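Local coordinates for protein serine racemase (Enterococcus faecalis, PDB 4ECL) that belongs to the alanine racemase family, this cytoplasmic fragment combining a TIM-barrel-type N-terminal domain with a C-terminal domain, at residues N15-L23 with R219-V227; V172-Y183 with N209-Y217. All coordinates share one frame; numbering follows the deposited sequence.

Contact 1: residues N15-L23 with R219-V227. With SO4 (sulfate ion), chain G.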
loop_
_atom_site.group_PDB
_atom_site.type_symbol
_atom_site.label_atom_id
_atom_site.label_comp_id
_atom_site.label_asym_id
_atom_site.label_seq_id
_atom_site.Cartn_x
_atom_site.Cartn_y
_atom_site.Cartn_z
ATOM N N ASN A 15 -4.450 -13.828 20.547
ATOM C CA ASN A 15 -4.296 -14.784 19.470
ATOM C C ASN A 15 -2.835 -14.906 19.034
ATOM O O ASN A 15 -2.369 -15.997 18.702
ATOM C CB ASN A 15 -5.166 -14.387 18.285
ATOM C CG ASN A 15 -6.538 -15.005 18.343
ATOM O OD1 ASN A 15 -6.888 -15.687 19.315
ATOM N ND2 ASN A 15 -7.331 -14.777 17.296
ATOM N N LEU A 16 -2.123 -13.781 19.044
ATOM C CA LEU A 16 -0.708 -13.750 18.675
ATOM C C LEU A 16 0.133 -14.568 19.652
ATOM O O LEU A 16 1.023 -15.313 19.244
ATOM C CB LEU A 16 -0.192 -12.311 18.639
ATOM C CG LEU A 16 1.298 -12.080 18.343
ATOM C CD1 LEU A 16 1.671 -12.509 16.934
ATOM C CD2 LEU A 16 1.648 -10.613 18.552
ATOM N N GLU A 17 -0.154 -14.399 20.940
ATOM C CA GLU A 17 0.514 -15.131 22.007
ATOM C C GLU A 17 0.222 -16.622 21.890
ATOM O O GLU A 17 1.093 -17.456 22.138
ATOM C CB GLU A 17 0.031 -14.609 23.362
ATOM C CG GLU A 17 0.757 -15.166 24.576
ATOM C CD GLU A 17 0.184 -14.609 25.866
ATOM O OE1 GLU A 17 -0.927 -14.046 25.814
ATOM O OE2 GLU A 17 0.840 -14.713 26.922
ATOM N N HIS A 18 -1.015 -16.960 21.537
ATOM C CA HIS A 18 -1.368 -18.359 21.322
ATOM C C HIS A 18 -0.524 -18.927 20.198
ATOM O O HIS A 18 -0.016 -20.045 20.293
ATOM C CB HIS A 18 -2.854 -18.525 20.987
ATOM C CG HIS A 18 -3.200 -19.880 20.451
ATOM N ND1 HIS A 18 -3.597 -20.924 21.263
ATOM C CD2 HIS A 18 -3.196 -20.369 19.187
ATOM C CE1 HIS A 18 -3.823 -21.994 20.522
ATOM N NE2 HIS A 18 -3.593 -21.685 19.259
ATOM N N ASN A 19 -0.368 -18.154 19.129
ATOM C CA ASN A 19 0.443 -18.611 18.000
ATOM C C ASN A 19 1.898 -18.854 18.373
ATOM O O ASN A 19 2.475 -19.879 17.997
ATOM C CB ASN A 19 0.337 -17.636 16.819
ATOM C CG ASN A 19 -1.068 -17.575 16.259
ATOM O OD1 ASN A 19 -1.874 -18.484 16.489
ATOM N ND2 ASN A 19 -1.377 -16.506 15.522
ATOM N N VAL A 20 2.485 -17.918 19.115
ATOM C CA VAL A 20 3.871 -18.052 19.559
ATOM C C VAL A 20 4.080 -19.343 20.346
ATOM O O VAL A 20 5.042 -20.085 20.108
ATOM C CB VAL A 20 4.317 -16.842 20.394
ATOM C CG1 VAL A 20 5.556 -17.171 21.201
ATOM C CG2 VAL A 20 4.577 -15.635 19.485
ATOM N N ASN A 21 3.170 -19.623 21.268
ATOM C CA ASN A 21 3.227 -20.864 22.030
ATOM C C ASN A 21 3.030 -22.107 21.171
ATOM O O ASN A 21 3.741 -23.101 21.344
ATOM C CB ASN A 21 2.209 -20.864 23.177
ATOM C CG ASN A 21 2.597 -19.925 24.307
ATOM O OD1 ASN A 21 3.763 -19.848 24.700
ATOM N ND2 ASN A 21 1.618 -19.201 24.835
ATOM N N THR A 22 2.067 -22.056 20.257
ATOM C CA THR A 22 1.769 -23.206 19.410
ATOM C C THR A 22 2.964 -23.539 18.533
ATOM O O THR A 22 3.307 -24.708 18.324
ATOM C CB THR A 22 0.550 -22.956 18.511
ATOM O OG1 THR A 22 -0.615 -22.774 19.327
ATOM C CG2 THR A 22 0.322 -24.134 17.574
ATOM N N LEU A 23 3.604 -22.494 18.030
ATOM C CA LEU A 23 4.740 -22.658 17.149
ATOM C C LEU A 23 5.959 -23.189 17.903
ATOM O O LEU A 23 6.626 -24.109 17.439
ATOM C CB LEU A 23 5.049 -21.324 16.449
ATOM C CG LEU A 23 4.014 -20.897 15.398
ATOM C CD1 LEU A 23 4.237 -19.464 14.944
ATOM C CD2 LEU A 23 3.997 -21.849 14.199
ATOM N N ARG A 219 12.362 -19.004 11.061
ATOM C CA ARG A 219 11.903 -17.652 10.732
ATOM C C ARG A 219 10.415 -17.714 10.430
ATOM O O ARG A 219 10.012 -18.087 9.330
ATOM C CB ARG A 219 12.631 -17.117 9.486
ATOM C CG ARG A 219 14.156 -17.069 9.577
ATOM C CD ARG A 219 14.809 -16.664 8.250
ATOM N NE ARG A 219 14.399 -17.526 7.137
ATOM C CZ ARG A 219 15.083 -18.585 6.698
ATOM N NH1 ARG A 219 16.222 -18.934 7.275
ATOM N NH2 ARG A 219 14.629 -19.305 5.676
ATOM N N VAL A 220 9.585 -17.337 11.387
ATOM C CA VAL A 220 8.151 -17.467 11.164
ATOM C C VAL A 220 7.491 -16.156 10.738
ATOM O O VAL A 220 7.609 -15.125 11.405
ATOM C CB VAL A 220 7.439 -18.126 12.376
ATOM C CG1 VAL A 220 7.978 -19.532 12.586
ATOM C CG2 VAL A 220 7.671 -17.317 13.623
ATOM N N GLY A 221 6.817 -16.209 9.594
ATOM C CA GLY A 221 6.102 -15.061 9.067
ATOM C C GLY A 221 4.606 -15.276 9.172
ATOM O O GLY A 221 4.025 -15.065 10.236
ATOM N N VAL A 222 3.979 -15.710 8.082
ATOM C CA VAL A 222 2.520 -15.830 8.046
ATOM C C VAL A 222 1.936 -16.684 9.173
ATOM O O VAL A 222 0.879 -16.351 9.703
ATOM C CB VAL A 222 1.996 -16.352 6.683
ATOM C CG1 VAL A 222 2.250 -15.335 5.591
ATOM C CG2 VAL A 222 2.629 -17.718 6.333
ATOM N N ALA A 223 2.617 -17.769 9.549
ATOM C CA ALA A 223 2.106 -18.643 10.602
ATOM C C ALA A 223 1.975 -17.881 11.912
ATOM O O ALA A 223 1.023 -18.086 12.670
ATOM C CB ALA A 223 3.004 -19.886 10.787
ATOM N N LEU A 224 2.935 -17.003 12.182
ATOM C CA LEU A 224 2.905 -16.224 13.410
ATOM C C LEU A 224 1.631 -15.373 13.474
ATOM O O LEU A 224 1.079 -15.125 14.553
ATOM C CB LEU A 224 4.138 -15.336 13.477
ATOM C CG LEU A 224 4.293 -14.422 14.687
ATOM C CD1 LEU A 224 4.611 -15.229 15.905
ATOM C CD2 LEU A 224 5.362 -13.358 14.444
ATOM N N TYR A 225 1.153 -14.955 12.311
ATOM C CA TYR A 225 -0.012 -14.074 12.237
ATOM C C TYR A 225 -1.319 -14.850 12.071
ATOM O O TYR A 225 -2.401 -14.272 11.952
ATOM C CB TYR A 225 0.189 -13.034 11.126
ATOM C CG TYR A 225 1.463 -12.240 11.325
ATOM C CD1 TYR A 225 1.597 -11.375 12.406
ATOM C CD2 TYR A 225 2.536 -12.371 10.457
ATOM C CE1 TYR A 225 2.758 -10.648 12.610
ATOM C CE2 TYR A 225 3.706 -11.647 10.649
ATOM C CZ TYR A 225 3.808 -10.788 11.730
ATOM O OH TYR A 225 4.968 -10.070 11.942
ATOM N N GLY A 226 -1.210 -16.171 12.065
ATOM C CA GLY A 226 -2.381 -17.030 12.148
ATOM C C GLY A 226 -3.128 -17.128 10.840
ATOM O O GLY A 226 -4.318 -17.446 10.798
ATOM N N VAL A 227 -2.421 -16.844 9.758
ATOM C CA VAL A 227 -2.997 -16.945 8.434
ATOM C C VAL A 227 -2.087 -17.833 7.602
ATOM O O VAL A 227 -0.863 -17.800 7.765
ATOM C CB VAL A 227 -3.098 -15.557 7.805
ATOM C CG1 VAL A 227 -4.172 -14.754 8.506
ATOM C CG2 VAL A 227 -1.770 -14.831 7.934
HETATM S S SO4 G . 6.822 -16.807 5.723
HETATM O O1 SO4 G . 8.110 -16.196 5.377
HETATM O O2 SO4 G . 6.936 -17.460 7.027
HETATM O O3 SO4 G . 5.820 -15.745 5.776
HETATM O O4 SO4 G . 6.444 -17.768 4.693
#
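L224 sends its side chain into the face of helix 13-25, where L16, V20 and L23 receive it. Its CG stands anti to the backbone N (chi1 179°), which swings the branched end back toward the helix although CB leaves the backbone in the other direction. CD1 of L224 comes to 3.6 Å from CG2 of V20, the two side chains lying alongside each other and pointing the same way. L16 crosses at a slant, its CD1 3.9 Å from CG of L224. One turn further along the helix, L23 spreads its two methyls over A223 and L224: its CD1 rests 3.8 Å from CA of L224, while CD2 meets CB of A223 at 4.1 Å. V220, the last residue of strand 217-220, adds looser methyl packing against L23, and L53 of helix 46-55 closes in on L16, V20 and L224.

At the rim of this greasy patch N19 gives the one polar link. Its ND2 donates to the carbonyl O of L224 over 3.0 Å, fairly straight at 152°, but it arrives from above the carbonyl plane, 54° out of it. OD1 of the same amide accepts from R242 N, so both ends of the group are engaged and its rotation is fixed.

Beyond the turn, on the side facing away from the helix, a sulfate ion accepts from G221 N at 2.9 Å through O2 and from V222 N at 3.0 Å through O3; it is also hydrogen-bonded to S204 OG and Y42 OH. This resembles the cofactor-phosphate site of alanine racemases. Hydrocarbon packing and a single hydrogen bond from a side-chain amide thus hold one side of the turn, while its other side offers backbone N-H groups to an anion.

Contact 2: residues V172-Y183 with N209-Y217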
loop_
_atom_site.group_PDB
_atom_site.type_symbol
_atom_site.label_atom_id
_atom_site.label_comp_id
_atom_site.label_asym_id
_atom_site.label_seq_id
_atom_site.Cartn_x
_atom_site.Cartn_y
_atom_site.Cartn_z
ATOM N N VAL A 172 8.729 -31.002 -4.029
ATOM C CA VAL A 172 9.341 -31.697 -2.911
ATOM C C VAL A 172 10.783 -32.061 -3.267
ATOM O O VAL A 172 11.694 -31.917 -2.449
ATOM C CB VAL A 172 8.512 -32.944 -2.508
ATOM C CG1 VAL A 172 9.376 -33.985 -1.814
ATOM C CG2 VAL A 172 7.326 -32.535 -1.606
ATOM N N ALA A 173 10.987 -32.495 -4.506
ATOM C CA ALA A 173 12.315 -32.871 -4.987
ATOM C C ALA A 173 13.282 -31.681 -4.965
ATOM O O ALA A 173 14.430 -31.803 -4.530
ATOM C CB ALA A 173 12.214 -33.442 -6.384
ATOM N N PHE A 174 12.804 -30.526 -5.416
ATOM C CA PHE A 174 13.626 -29.327 -5.417
ATOM C C PHE A 174 13.960 -28.915 -3.991
ATOM O O PHE A 174 15.071 -28.490 -3.702
ATOM C CB PHE A 174 12.915 -28.183 -6.140
ATOM C CG PHE A 174 13.809 -27.010 -6.449
ATOM C CD1 PHE A 174 14.540 -26.975 -7.622
ATOM C CD2 PHE A 174 13.918 -25.947 -5.569
ATOM C CE1 PHE A 174 15.355 -25.899 -7.918
ATOM C CE2 PHE A 174 14.731 -24.867 -5.857
ATOM C CZ PHE A 174 15.452 -24.843 -7.034
ATOM N N THR A 175 12.995 -29.052 -3.092
ATOM C CA THR A 175 13.214 -28.677 -1.705
ATOM C C THR A 175 14.249 -29.600 -1.061
ATOM O O THR A 175 15.110 -29.165 -0.293
ATOM C CB THR A 175 11.903 -28.734 -0.916
ATOM O OG1 THR A 175 10.879 -28.062 -1.656
ATOM C CG2 THR A 175 12.069 -28.069 0.430
ATOM N N ASN A 176 14.162 -30.881 -1.381
ATOM C CA ASN A 176 15.105 -31.831 -0.829
ATOM C C ASN A 176 16.517 -31.602 -1.366
ATOM O O ASN A 176 17.506 -31.789 -0.648
ATOM C CB ASN A 176 14.632 -33.263 -1.070
ATOM C CG ASN A 176 13.551 -33.677 -0.103
ATOM O OD1 ASN A 176 13.526 -33.219 1.036
ATOM N ND2 ASN A 176 12.645 -34.538 -0.552
ATOM N N LYS A 177 16.627 -31.179 -2.618
ATOM C CA LYS A 177 17.969 -30.922 -3.127
ATOM C C LYS A 177 18.495 -29.597 -2.574
ATOM O O LYS A 177 19.697 -29.444 -2.397
ATOM C CB LYS A 177 18.058 -31.012 -4.658
ATOM C CG LYS A 177 17.208 -30.019 -5.423
ATOM C CD LYS A 177 17.333 -30.216 -6.944
ATOM C CE LYS A 177 16.162 -31.023 -7.520
ATOM N NZ LYS A 177 15.965 -30.785 -8.982
ATOM N N GLN A 178 17.602 -28.654 -2.266
ATOM C CA GLN A 178 18.042 -27.410 -1.631
ATOM C C GLN A 178 18.649 -27.712 -0.273
ATOM O O GLN A 178 19.697 -27.182 0.093
ATOM C CB GLN A 178 16.887 -26.420 -1.456
ATOM C CG GLN A 178 16.488 -25.707 -2.724
ATOM C CD GLN A 178 15.705 -24.442 -2.447
ATOM O OE1 GLN A 178 14.498 -24.387 -2.660
ATOM N NE2 GLN A 178 16.398 -23.411 -1.971
ATOM N N ILE A 179 17.973 -28.570 0.473
ATOM C CA ILE A 179 18.437 -28.973 1.793
ATOM C C ILE A 179 19.748 -29.760 1.702
ATOM O O ILE A 179 20.700 -29.506 2.455
ATOM C CB ILE A 179 17.349 -29.785 2.496
ATOM C CG1 ILE A 179 16.101 -28.896 2.681
ATOM C CG2 ILE A 179 17.864 -30.360 3.813
ATOM C CD1 ILE A 179 14.848 -29.670 2.997
ATOM N N GLY A 180 19.797 -30.700 0.764
ATOM C CA GLY A 180 20.999 -31.487 0.541
ATOM C C GLY A 180 22.197 -30.616 0.195
ATOM O O GLY A 180 23.296 -30.808 0.728
ATOM N N SER A 181 21.989 -29.655 -0.697
ATOM C CA SER A 181 23.057 -28.752 -1.112
ATOM C C SER A 181 23.554 -27.964 0.082
ATOM O O SER A 181 24.745 -27.707 0.216
ATOM C CB SER A 181 22.550 -27.766 -2.166
ATOM O OG SER A 181 21.928 -28.451 -3.234
ATOM N N PHE A 182 22.628 -27.566 0.946
ATOM C CA PHE A 182 22.979 -26.728 2.079
ATOM C C PHE A 182 23.919 -27.449 3.049
ATOM O O PHE A 182 24.906 -26.881 3.517
ATOM C CB PHE A 182 21.716 -26.261 2.812
ATOM C CG PHE A 182 21.993 -25.295 3.916
ATOM C CD1 PHE A 182 22.271 -23.966 3.636
ATOM C CD2 PHE A 182 21.973 -25.709 5.233
ATOM C CE1 PHE A 182 22.528 -23.068 4.655
ATOM C CE2 PHE A 182 22.234 -24.820 6.252
ATOM C CZ PHE A 182 22.515 -23.499 5.966
ATOM N N TYR A 183 23.600 -28.698 3.370
ATOM C CA TYR A 183 24.416 -29.444 4.324
ATOM C C TYR A 183 25.723 -29.921 3.703
ATOM O O TYR A 183 26.720 -30.116 4.406
ATOM C CB TYR A 183 23.620 -30.592 4.949
ATOM C CG TYR A 183 22.600 -30.087 5.949
ATOM C CD1 TYR A 183 23.003 -29.565 7.172
ATOM C CD2 TYR A 183 21.241 -30.107 5.663
ATOM C CE1 TYR A 183 22.085 -29.089 8.085
ATOM C CE2 TYR A 183 20.311 -29.633 6.576
ATOM C CZ TYR A 183 20.740 -29.126 7.788
ATOM O OH TYR A 183 19.829 -28.653 8.715
ATOM N N ASN A 209 5.879 -28.216 6.873
ATOM C CA ASN A 209 6.036 -29.297 5.903
ATOM C C ASN A 209 7.362 -30.073 5.991
ATOM O O ASN A 209 7.483 -31.177 5.441
ATOM C CB ASN A 209 5.800 -28.767 4.484
ATOM C CG ASN A 209 4.319 -28.661 4.144
ATOM O OD1 ASN A 209 3.522 -29.486 4.583
ATOM N ND2 ASN A 209 3.945 -27.643 3.371
ATOM N N TYR A 210 8.348 -29.493 6.673
ATOM C CA TYR A 210 9.635 -30.159 6.884
ATOM C C TYR A 210 10.030 -30.098 8.366
ATOM O O TYR A 210 11.114 -29.630 8.722
ATOM C CB TYR A 210 10.712 -29.562 5.941
ATOM C CG TYR A 210 10.378 -29.850 4.495
ATOM C CD1 TYR A 210 9.497 -29.036 3.792
ATOM C CD2 TYR A 210 10.886 -30.973 3.851
ATOM C CE1 TYR A 210 9.150 -29.318 2.485
ATOM C CE2 TYR A 210 10.547 -31.260 2.533
ATOM C CZ TYR A 210 9.676 -30.429 1.858
ATOM O OH TYR A 210 9.315 -30.703 0.558
ATOM N N PRO A 211 9.146 -30.591 9.244
ATOM C CA PRO A 211 9.360 -30.395 10.679
ATOM C C PRO A 211 10.540 -31.206 11.184
ATOM O O PRO A 211 11.101 -30.899 12.235
ATOM C CB PRO A 211 8.072 -30.935 11.292
ATOM C CG PRO A 211 7.635 -31.993 10.341
ATOM C CD PRO A 211 8.041 -31.523 8.972
ATOM N N GLU A 212 10.911 -32.233 10.430
ATOM C CA GLU A 212 12.017 -33.099 10.804
ATOM C C GLU A 212 13.377 -32.397 10.761
ATOM O O GLU A 212 14.331 -32.881 11.363
ATOM C CB GLU A 212 12.027 -34.358 9.936
ATOM C CG GLU A 212 12.664 -34.183 8.562
ATOM C CD GLU A 212 11.765 -33.497 7.535
ATOM O OE1 GLU A 212 10.514 -33.580 7.646
ATOM O OE2 GLU A 212 12.333 -32.881 6.601
ATOM N N LEU A 213 13.480 -31.263 10.060
ATOM C CA LEU A 213 14.739 -30.516 10.058
ATOM C C LEU A 213 15.116 -30.055 11.466
ATOM O O LEU A 213 14.247 -29.765 12.281
ATOM C CB LEU A 213 14.673 -29.311 9.118
ATOM C CG LEU A 213 14.661 -29.596 7.617
ATOM C CD1 LEU A 213 14.287 -28.331 6.832
ATOM C CD2 LEU A 213 16.018 -30.176 7.141
ATOM N N GLU A 214 16.416 -30.010 11.747
ATOM C CA GLU A 214 16.912 -29.582 13.054
ATOM C C GLU A 214 17.845 -28.369 12.939
ATOM O O GLU A 214 19.040 -28.522 12.656
ATOM C CB GLU A 214 17.645 -30.733 13.749
ATOM C CG GLU A 214 16.766 -31.921 14.112
ATOM C CD GLU A 214 15.864 -31.667 15.324
ATOM O OE1 GLU A 214 16.115 -30.713 16.087
ATOM O OE2 GLU A 214 14.908 -32.447 15.518
ATOM N N CYS A 215 17.297 -27.176 13.173
ATOM C CA CYS A 215 18.056 -25.935 13.051
ATOM C C CYS A 215 18.026 -25.127 14.343
ATOM O O CYS A 215 17.374 -25.516 15.314
ATOM C CB CYS A 215 17.520 -25.093 11.884
ATOM S SG CYS A 215 17.415 -26.015 10.321
ATOM N N ASP A 216 18.724 -23.994 14.355
ATOM C CA ASP A 216 18.786 -23.167 15.560
ATOM C C ASP A 216 17.732 -22.063 15.578
ATOM O O ASP A 216 17.410 -21.522 16.636
ATOM C CB ASP A 216 20.183 -22.574 15.702
ATOM C CG ASP A 216 21.245 -23.646 15.760
ATOM O OD1 ASP A 216 21.430 -24.229 16.849
ATOM O OD2 ASP A 216 21.857 -23.931 14.707
ATOM N N TYR A 217 17.224 -21.717 14.398
ATOM C CA TYR A 217 16.104 -20.798 14.282
ATOM C C TYR A 217 15.105 -21.299 13.263
ATOM O O TYR A 217 15.463 -21.978 12.289
ATOM C CB TYR A 217 16.536 -19.420 13.780
ATOM C CG TYR A 217 17.513 -18.658 14.630
ATOM C CD1 TYR A 217 17.095 -17.943 15.743
ATOM C CD2 TYR A 217 18.850 -18.603 14.280
ATOM C CE1 TYR A 217 17.997 -17.219 16.500
ATOM C CE2 TYR A 217 19.749 -17.881 15.019
ATOM C CZ TYR A 217 19.327 -17.196 16.129
ATOM O OH TYR A 217 20.251 -16.480 16.851
HETATM O O HOH W 1 8.027 -28.948 -1.048
HETATM O O HOH W 2 20.841 -27.744 11.041
HETATM O O HOH W 3 18.379 -30.727 9.726
#
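T175 and I179 of helix 169-191 keep their CA atoms 9.4 Å from that of Y210 and 9.2 Å from that of L213, a spacing at which side chains, not backbones, make the contact. In this TIM-barrel-type domain the contact joins an outer helix to the loop between helix 204-209 and strand 217-220, which opens with a type I beta turn from Y210 to L213.

The ring of Y210 reaches over the helix. T175 places its methyl CG2 on one face in a CH-pi contact, 4.0 Å from the ring centroid and 26° off the normal. With chi1 at -48°, OG1 of T175 sits beside the backbone N and turns to D171 O one helical turn back, leaving the methyl to meet the ring. At the far end of the ring, OH touches CG2 of V172 at 3.5 Å, and N176 comes in obliquely with its amide plane nearly perpendicular to the ring. Water 1 lies at the ring edge, accepting from Y210 OH at 2.7 Å and donating to T175 OG1, so the phenol is tied to the helix indirectly.

Further along, I179 and L213 meet tip to tip, CG2 of I179 lying 3.8 Å from CD2 of L213. That same CD2 also approaches Y183 at the ring edge, near its plane.

The Y183 hydroxyl carries the contact to its wet end. Water 2 bridges it to the carbonyl O of E214, and water 3 bridges it to the amide of the same residue, which donates to that water across 2.9 Å. Alongside these bridges, the sulfur SG of C215 lies 3.9 Å from Y183 OH.

Strand 217-220 connects the two contacts: 209-217 runs into its start, and 219-227 leaves its end, with a single residue separating the two segments. Contact 2 is nested in the chain loop that contact 1 closes. Their centres are 21 Å apart, contact 1 about 11 Å from the centre of the chain and contact 2 about 22 Å, and apart from their adjacency in sequence they do not touch. The sulfate belongs to contact 1, just past the strand's end, where TIM barrels commonly carry their active sites. Contact 2 is peripheral; on its helix, F174 stacks on Y265 of the second subunit, whereas no other protein chain of the assembly touches the segments of contact 1.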